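Local coordinates for putative hemin storage protein (Bordetella bronchiseptica, PDB 6AU1) that cleaves deacetylated poly-beta-1,6-N-acetylglucosamine, a biofilm polysaccharide, through the glycoside hydrolase domain that makes up this chain, at residues 64-69 and 145-150; 45-50 and 60-65; 297-302 and 327-332. All coordinates share one frame; numbering follows the deposited sequence.

Contact 1: 64-69 and 145-150; sequences PNRHLP and YEDLAK
One carboxylate oxygen, Asp-147 OD2, is claimed by two nitrogens of the same residue: Arg-66 N approaches it at 2.7 Å from the anti side, and Arg-66 NE at 3.0 Å from the syn side. The main-chain bond ties down the root of the arginine while the side chain turns its NE/NH1 edge to the acid. A bend at chi3 (-88°) turns the guanidinium so that Arg-66 NE and NH1 grip Asp-147 side-on, NH1 reaching OD1 at 2.9 Å. The two planar groups are inclined by 41°. Arg-66 NH1 also bonds Glu-146 OE1 at 2.8 Å, with the oxygen lying in the guanidinium plane; the arginine thus joins consecutive acids of one helix. A water accepting from NH2 and donating to OE1 completes the network. Arginine suits this place because it spreads N-H groups over several oxygens at once; aspartate suits its partner as a short acid whose CB bond is directed at the loop. In the TIM-barrel glycoside hydrolase domain, the contact fastens the long loop between strand 43-47 and helix 75-86 onto the outer helix 135-151. Asn-65 braces the turn of the loop that follows it. Asn-65 OD1 accepts from Leu-68 N at 2.8 Å, an almost straight bond, and from His-67 N at 2.9 Å; the latter makes an Asx turn, the former extends it to an Asx motif. Asn-65 CB meanwhile packs against Asp-147 CB at 3.5 Å. His-67 hydrogen-bonds Glu-143 of the same helix through NE2. A second water donates to both Pro-64 O and Asp-147 O.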
# COMPACT_ATOMS: atom_id res chain seq x y z
N PRO A 64 -10.20 16.76 -3.25
CA PRO A 64 -11.23 17.04 -4.26
C PRO A 64 -10.88 16.35 -5.57
O PRO A 64 -9.73 16.36 -6.00
CB PRO A 64 -11.21 18.57 -4.38
CG PRO A 64 -9.84 18.98 -3.91
CD PRO A 64 -9.42 17.96 -2.88
N ASN A 65 -11.87 15.75 -6.21
CA ASN A 65 -11.63 15.01 -7.44
C ASN A 65 -12.93 14.83 -8.21
O ASN A 65 -14.01 15.11 -7.68
CB ASN A 65 -11.01 13.66 -7.12
CG ASN A 65 -12.00 12.72 -6.51
OD1 ASN A 65 -12.59 11.89 -7.20
ND2 ASN A 65 -12.25 12.87 -5.21
N ARG A 66 -12.82 14.35 -9.44
CA ARG A 66 -13.95 14.25 -10.37
C ARG A 66 -14.92 13.10 -10.12
O ARG A 66 -16.04 13.12 -10.65
CB ARG A 66 -13.43 14.08 -11.79
CG ARG A 66 -12.93 15.32 -12.46
CD ARG A 66 -12.18 14.91 -13.71
NE ARG A 66 -10.78 14.63 -13.41
CZ ARG A 66 -9.84 14.49 -14.34
NH1 ARG A 66 -8.58 14.28 -13.99
NH2 ARG A 66 -10.17 14.56 -15.63
N HIS A 67 -14.50 12.11 -9.36
CA HIS A 67 -15.19 10.82 -9.38
C HIS A 67 -15.78 10.37 -8.05
O HIS A 67 -16.89 9.83 -8.01
CB HIS A 67 -14.24 9.75 -9.92
CG HIS A 67 -13.89 9.94 -11.37
ND1 HIS A 67 -14.85 9.95 -12.36
CD2 HIS A 67 -12.71 10.18 -11.98
CE1 HIS A 67 -14.26 10.17 -13.53
NE2 HIS A 67 -12.96 10.30 -13.32
N LEU A 68 -15.06 10.58 -6.95
CA LEU A 68 -15.52 10.14 -5.63
C LEU A 68 -15.83 11.31 -4.71
O LEU A 68 -15.12 12.31 -4.72
CB LEU A 68 -14.46 9.25 -4.96
CG LEU A 68 -14.59 7.73 -5.11
CD1 LEU A 68 -14.63 7.35 -6.56
CD2 LEU A 68 -13.44 7.01 -4.40
N PRO A 69 -16.89 11.18 -3.89
CA PRO A 69 -17.14 12.21 -2.88
C PRO A 69 -15.96 12.37 -1.94
O PRO A 69 -15.18 11.44 -1.72
CB PRO A 69 -18.37 11.69 -2.13
CG PRO A 69 -19.01 10.71 -3.04
CD PRO A 69 -17.91 10.12 -3.88
N TYR A 145 -5.95 9.81 -9.82
CA TYR A 145 -4.55 10.12 -9.52
C TYR A 145 -4.17 11.50 -10.03
O TYR A 145 -3.42 12.23 -9.36
CB TYR A 145 -3.62 9.05 -10.12
CG TYR A 145 -3.38 7.88 -9.18
CD1 TYR A 145 -4.34 6.88 -9.01
CD2 TYR A 145 -2.19 7.77 -8.47
CE1 TYR A 145 -4.12 5.81 -8.14
CE2 TYR A 145 -1.96 6.71 -7.60
CZ TYR A 145 -2.92 5.74 -7.43
OH TYR A 145 -2.66 4.69 -6.56
N GLU A 146 -4.68 11.89 -11.20
CA GLU A 146 -4.41 13.22 -11.73
C GLU A 146 -4.96 14.28 -10.78
O GLU A 146 -4.30 15.29 -10.50
CB GLU A 146 -5.02 13.39 -13.12
CG GLU A 146 -4.84 14.78 -13.71
CD GLU A 146 -5.37 14.88 -15.14
OE1 GLU A 146 -6.25 14.08 -15.52
OE2 GLU A 146 -4.91 15.75 -15.89
N ASP A 147 -6.17 14.04 -10.28
CA ASP A 147 -6.83 14.99 -9.38
C ASP A 147 -6.10 15.09 -8.04
O ASP A 147 -5.99 16.19 -7.48
CB ASP A 147 -8.30 14.59 -9.16
CG ASP A 147 -9.17 14.81 -10.40
OD1 ASP A 147 -8.71 15.50 -11.34
OD2 ASP A 147 -10.31 14.30 -10.44
N LEU A 148 -5.60 13.97 -7.54
CA LEU A 148 -4.73 14.00 -6.36
C LEU A 148 -3.53 14.91 -6.59
O LEU A 148 -3.18 15.74 -5.75
CB LEU A 148 -4.25 12.59 -6.00
CG LEU A 148 -3.15 12.53 -4.93
CD1 LEU A 148 -3.67 12.99 -3.58
CD2 LEU A 148 -2.53 11.12 -4.86
N ALA A 149 -2.89 14.75 -7.75
CA ALA A 149 -1.69 15.53 -8.06
C ALA A 149 -2.00 17.02 -8.17
O ALA A 149 -1.16 17.86 -7.83
CB ALA A 149 -1.06 15.02 -9.34
N LYS A 150 -3.21 17.34 -8.63
CA LYS A 150 -3.67 18.73 -8.70
C LYS A 150 -4.00 19.30 -7.33
O LYS A 150 -3.88 20.50 -7.10
CB LYS A 150 -4.93 18.81 -9.58
CG LYS A 150 -4.73 18.51 -11.05
CD LYS A 150 -6.10 18.42 -11.74
CE LYS A 150 -5.99 18.48 -13.25
NZ LYS A 150 -7.34 18.43 -13.90
O HOH W 1 -8.14 18.00 -7.58
O HOH W 2 -8.08 14.44 -17.38

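Contact 2: 45-50 and 60-65; sequences YLQAFA and EVYFPN
Phe-49 and Val-61 face each other in an isolated antiparallel bridge, as a non-hydrogen-bonded pair with CA atoms 4.0 Å apart. It forms just beyond strand 43-47, the second strand of the TIM barrel, where the long loop following that strand folds back on its own beginning. Two backbone hydrogen bonds flank the pair: Tyr-62 N to Ala-48 O at 2.9 Å and Ala-50 N to Glu-60 O at 3.0 Å. A water extends the link outward, donating to Ala-50 O and accepting from Glu-60 N.

Three apolar contacts cross, two of them an alanine methyl against an aromatic ring. Phe-49 CB meets Val-61 CG1 at 3.9 Å, while the phenyl ring meets Trp-93 edge-to-face and also His-160, with Ile-58 and Pro-95 against the side chain. With its CG between the backbone N and carbonyl carbon (chi1 63°), that ring lies over Gln-47 CG. The methyl of Ala-50 points at the loop and rests against Tyr-62 CE2 at 3.7 Å; a short side chain leaves the tyrosine room to lie alongside the backbone. Ala-48 CB likewise touches Phe-63 CE1, and Phe-63 also packs on Leu-94 of strand 89-94 and on Ile-144 and Leu-148 of helix 135-151.

The polar ends of two buried side chains find partners beyond the segments. Tyr-62 OH is hydrogen-bonded to Asp-15 and Arg-71, and Gln-47 NE2 to the other carboxylate oxygen of Asp-15, so one acid serves both segments. Carbonyl oxygens also sit at the electropositive rims of the aromatic rings: Phe-49 O lies 3.2 Å from Tyr-62 CE2, and Ala-48 O lies 3.3 Å from Phe-63 CD1.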
# COMPACT_ATOMS: atom_id res chain seq x y z
N TYR A 45 4.00 8.04 5.37
CA TYR A 45 3.13 7.51 4.33
C TYR A 45 1.70 7.87 4.71
O TYR A 45 1.16 7.30 5.64
CB TYR A 45 3.28 5.99 4.20
CG TYR A 45 4.63 5.52 3.68
CD1 TYR A 45 5.58 6.41 3.21
CD2 TYR A 45 4.91 4.16 3.63
CE1 TYR A 45 6.81 5.94 2.72
CE2 TYR A 45 6.12 3.69 3.15
CZ TYR A 45 7.06 4.58 2.69
OH TYR A 45 8.26 4.10 2.21
N LEU A 46 1.11 8.83 4.00
CA LEU A 46 -0.10 9.47 4.47
C LEU A 46 -1.35 9.04 3.67
O LEU A 46 -1.42 9.25 2.46
CB LEU A 46 0.07 11.00 4.42
CG LEU A 46 -1.07 11.79 5.05
CD1 LEU A 46 -1.12 11.52 6.55
CD2 LEU A 46 -0.86 13.29 4.78
N GLN A 47 -2.31 8.43 4.37
CA GLN A 47 -3.56 7.97 3.76
C GLN A 47 -4.29 9.09 3.02
O GLN A 47 -4.57 10.13 3.62
CB GLN A 47 -4.47 7.40 4.85
CG GLN A 47 -5.61 6.52 4.34
CD GLN A 47 -6.60 6.19 5.45
OE1 GLN A 47 -6.69 6.90 6.45
NE2 GLN A 47 -7.36 5.12 5.27
N ALA A 48 -4.61 8.89 1.74
CA ALA A 48 -5.31 9.92 0.98
C ALA A 48 -6.77 9.54 0.72
O ALA A 48 -7.53 10.34 0.15
CB ALA A 48 -4.57 10.19 -0.35
N PHE A 49 -7.12 8.33 1.13
CA PHE A 49 -8.47 7.75 0.94
C PHE A 49 -9.11 7.45 2.30
O PHE A 49 -8.41 7.35 3.31
CB PHE A 49 -8.38 6.47 0.10
CG PHE A 49 -7.59 5.36 0.75
CD1 PHE A 49 -6.19 5.38 0.74
CD2 PHE A 49 -8.24 4.31 1.38
CE1 PHE A 49 -5.45 4.36 1.34
CE2 PHE A 49 -7.52 3.29 1.99
CZ PHE A 49 -6.11 3.31 1.97
N ALA A 50 -10.44 7.30 2.33
CA ALA A 50 -11.11 7.00 3.58
C ALA A 50 -11.51 5.52 3.64
O ALA A 50 -12.06 4.99 2.68
CB ALA A 50 -12.34 7.88 3.76
N GLU A 60 -15.14 7.13 -0.55
CA GLU A 60 -14.79 8.53 -0.33
C GLU A 60 -13.29 8.70 -0.18
O GLU A 60 -12.60 7.77 0.26
CB GLU A 60 -15.49 9.08 0.92
CG GLU A 60 -17.01 9.01 0.87
CD GLU A 60 -17.65 9.65 2.08
OE1 GLU A 60 -17.08 9.55 3.19
OE2 GLU A 60 -18.73 10.26 1.94
N VAL A 61 -12.78 9.88 -0.54
CA VAL A 61 -11.36 10.16 -0.35
C VAL A 61 -11.19 11.50 0.37
O VAL A 61 -12.17 12.14 0.75
CB VAL A 61 -10.58 10.18 -1.68
CG1 VAL A 61 -10.49 8.77 -2.27
CG2 VAL A 61 -11.23 11.14 -2.67
N TYR A 62 -9.94 11.90 0.59
CA TYR A 62 -9.67 13.10 1.39
C TYR A 62 -9.09 14.24 0.55
O TYR A 62 -8.33 15.08 1.04
CB TYR A 62 -8.73 12.76 2.54
CG TYR A 62 -9.36 11.92 3.66
CD1 TYR A 62 -10.36 12.46 4.46
CD2 TYR A 62 -8.94 10.62 3.91
CE1 TYR A 62 -10.94 11.71 5.48
CE2 TYR A 62 -9.50 9.86 4.94
CZ TYR A 62 -10.49 10.42 5.72
OH TYR A 62 -11.06 9.69 6.74
N PHE A 63 -9.47 14.28 -0.73
CA PHE A 63 -9.02 15.35 -1.63
C PHE A 63 -10.08 15.54 -2.71
O PHE A 63 -10.78 14.59 -3.06
CB PHE A 63 -7.64 15.02 -2.24
CG PHE A 63 -7.63 13.73 -3.03
CD1 PHE A 63 -7.41 12.52 -2.39
CD2 PHE A 63 -7.85 13.73 -4.40
CE1 PHE A 63 -7.42 11.31 -3.09
CE2 PHE A 63 -7.86 12.52 -5.13
CZ PHE A 63 -7.63 11.32 -4.46
N PRO A 64 -10.20 16.76 -3.25
CA PRO A 64 -11.23 17.04 -4.26
C PRO A 64 -10.88 16.35 -5.57
O PRO A 64 -9.73 16.36 -6.00
CB PRO A 64 -11.21 18.57 -4.38
CG PRO A 64 -9.84 18.98 -3.91
CD PRO A 64 -9.42 17.96 -2.88
N ASN A 65 -11.87 15.75 -6.21
CA ASN A 65 -11.63 15.01 -7.44
C ASN A 65 -12.93 14.83 -8.21
O ASN A 65 -14.01 15.11 -7.68
CB ASN A 65 -11.01 13.66 -7.12
CG ASN A 65 -12.00 12.72 -6.51
OD1 ASN A 65 -12.59 11.89 -7.20
ND2 ASN A 65 -12.25 12.87 -5.21
O HOH W 3 -14.66 5.41 1.92

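Contact 3: 297-302 and 327-332; sequences TIFELQ and LGAINY
Phe-299 and Tyr-332 pair in parallel where strands 297-305 and 332-335, the last two of the TIM barrel, come together; helix 314-326 forms the connection in this beta-alpha-beta crossover. One direct hydrogen bond joins the two segments, from Phe-299 N to Asn-331 O at 3.0 Å and nearly straight (172°). Phe-299 O accepts the other bond of the parallel bridge from the backbone of Gly-333. A water lies between Thr-297 O and Asn-331 N and accepts from the latter.

On the helix side, Phe-299 CE1 presses on the methyl of Ala-329 at 3.5 Å, and its ring also meets Leu-324 of the connecting helix. On the barrel-interior side, the beta-branch of Ile-298 supplies a methyl, CG2, anti to the backbone N, that lies on Tyr-332 CA at 3.8 Å, while CG1 meets Asn-331 CB.

Asn-331 uses both ends of its amide outside the contact, OD1 accepting from Glu-7 N and ND2 donating to Leu-294 O. Tyr-332 OH bonds Val-352 O and Arg-325. Gly-328 has positive phi, where a CB would jam against the preceding carbonyl O, and so suits the Schellman motif closing the helix. Close to the bridge, Tyr-332 CA makes a C-H...O contact with Phe-299 O at 3.2 Å.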
# COMPACT_ATOMS: atom_id res chain seq x y z
N THR A 297 14.37 -2.42 0.35
CA THR A 297 13.19 -2.97 1.01
C THR A 297 13.01 -2.34 2.38
O THR A 297 13.92 -2.34 3.20
CB THR A 297 13.29 -4.50 1.16
OG1 THR A 297 13.42 -5.08 -0.14
CG2 THR A 297 12.03 -5.07 1.83
N ILE A 298 11.83 -1.77 2.59
CA ILE A 298 11.46 -1.22 3.89
C ILE A 298 10.63 -2.26 4.62
O ILE A 298 9.59 -2.68 4.13
CB ILE A 298 10.68 0.09 3.73
CG1 ILE A 298 11.54 1.11 2.98
CG2 ILE A 298 10.23 0.63 5.09
CD1 ILE A 298 10.81 2.38 2.61
N PHE A 299 11.12 -2.70 5.77
CA PHE A 299 10.39 -3.68 6.56
C PHE A 299 9.37 -2.93 7.39
O PHE A 299 9.71 -2.32 8.41
CB PHE A 299 11.34 -4.51 7.42
CG PHE A 299 12.24 -5.41 6.61
CD1 PHE A 299 13.40 -4.90 6.03
CD2 PHE A 299 11.92 -6.74 6.42
CE1 PHE A 299 14.22 -5.71 5.27
CE2 PHE A 299 12.75 -7.57 5.66
CZ PHE A 299 13.89 -7.06 5.08
N GLU A 300 8.12 -2.95 6.93
CA GLU A 300 7.07 -2.21 7.60
C GLU A 300 6.42 -3.07 8.68
O GLU A 300 5.75 -4.06 8.39
CB GLU A 300 6.03 -1.73 6.59
CG GLU A 300 5.00 -0.81 7.21
CD GLU A 300 4.20 -0.06 6.17
OE1 GLU A 300 4.22 -0.44 4.98
OE2 GLU A 300 3.54 0.92 6.56
N LEU A 301 6.64 -2.68 9.93
CA LEU A 301 6.20 -3.46 11.09
C LEU A 301 4.81 -3.03 11.53
O LEU A 301 4.37 -1.94 11.17
CB LEU A 301 7.18 -3.28 12.25
CG LEU A 301 8.63 -3.61 11.91
CD1 LEU A 301 9.54 -3.07 12.98
CD2 LEU A 301 8.78 -5.13 11.80
N GLN A 302 4.12 -3.86 12.30
CA GLN A 302 2.82 -3.43 12.81
C GLN A 302 2.93 -2.95 14.25
O GLN A 302 3.58 -3.58 15.08
CB GLN A 302 1.78 -4.56 12.69
CG GLN A 302 2.04 -5.79 13.54
CD GLN A 302 1.05 -6.91 13.22
OE1 GLN A 302 1.43 -7.94 12.67
NE2 GLN A 302 -0.22 -6.71 13.58
N LEU A 327 20.44 -7.74 11.74
CA LEU A 327 20.49 -8.58 10.55
C LEU A 327 20.84 -7.78 9.29
O LEU A 327 20.86 -8.32 8.19
CB LEU A 327 19.15 -9.28 10.34
CG LEU A 327 18.74 -10.26 11.44
CD1 LEU A 327 17.27 -10.65 11.28
CD2 LEU A 327 19.63 -11.50 11.44
N GLY A 328 21.10 -6.48 9.45
CA GLY A 328 21.48 -5.65 8.33
C GLY A 328 20.32 -5.10 7.53
O GLY A 328 20.51 -4.58 6.42
N ALA A 329 19.11 -5.21 8.07
CA ALA A 329 17.93 -4.63 7.45
C ALA A 329 17.70 -3.24 8.03
O ALA A 329 16.98 -3.09 9.02
CB ALA A 329 16.71 -5.51 7.67
N ILE A 330 18.31 -2.23 7.42
CA ILE A 330 18.35 -0.92 8.04
C ILE A 330 17.20 0.01 7.65
O ILE A 330 17.07 1.10 8.23
CB ILE A 330 19.68 -0.21 7.73
CG1 ILE A 330 19.91 -0.10 6.22
CG2 ILE A 330 20.84 -0.97 8.38
CD1 ILE A 330 19.45 1.20 5.60
N ASN A 331 16.37 -0.39 6.68
CA ASN A 331 15.19 0.39 6.34
C ASN A 331 13.94 -0.26 6.92
O ASN A 331 13.69 -1.44 6.68
CB ASN A 331 15.03 0.52 4.82
CG ASN A 331 16.26 1.07 4.15
OD1 ASN A 331 16.53 2.28 4.22
ND2 ASN A 331 17.02 0.20 3.49
N TYR A 332 13.18 0.50 7.70
CA TYR A 332 12.00 -0.06 8.36
C TYR A 332 11.10 1.05 8.83
O TYR A 332 11.40 2.23 8.65
CB TYR A 332 12.40 -0.99 9.53
CG TYR A 332 13.38 -0.39 10.51
CD1 TYR A 332 12.97 0.52 11.48
CD2 TYR A 332 14.73 -0.75 10.48
CE1 TYR A 332 13.89 1.07 12.37
CE2 TYR A 332 15.64 -0.21 11.37
CZ TYR A 332 15.21 0.70 12.31
OH TYR A 332 16.10 1.25 13.20
O HOH W 4 16.22 -2.91 4.79

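How the contacts relate
Contacts 1 and 2 are neighbours, their centres 9 Å apart, and share Pro-64 and Asn-65: the loop that folds back onto the residues just after strand 43-47 goes on to grip helix 135-151. Pro-69 O and Val-61 N, 3.1 Å apart, probably hydrogen-bond, and Phe-63 CE2 packs 3.6 Å from Leu-148 N. Contact 3 lies on the opposite side of the chain's centre, 26 Å from contact 2 and 32 Å from contact 1, centre to centre. The barrel sheet nevertheless connects contacts 2 and 3, with Tyr-45 OH packed against Ile-298 CD1. A sulfate ion, probably from crystallisation, sits about 4 Å from the Glu-60 side chain of contact 2.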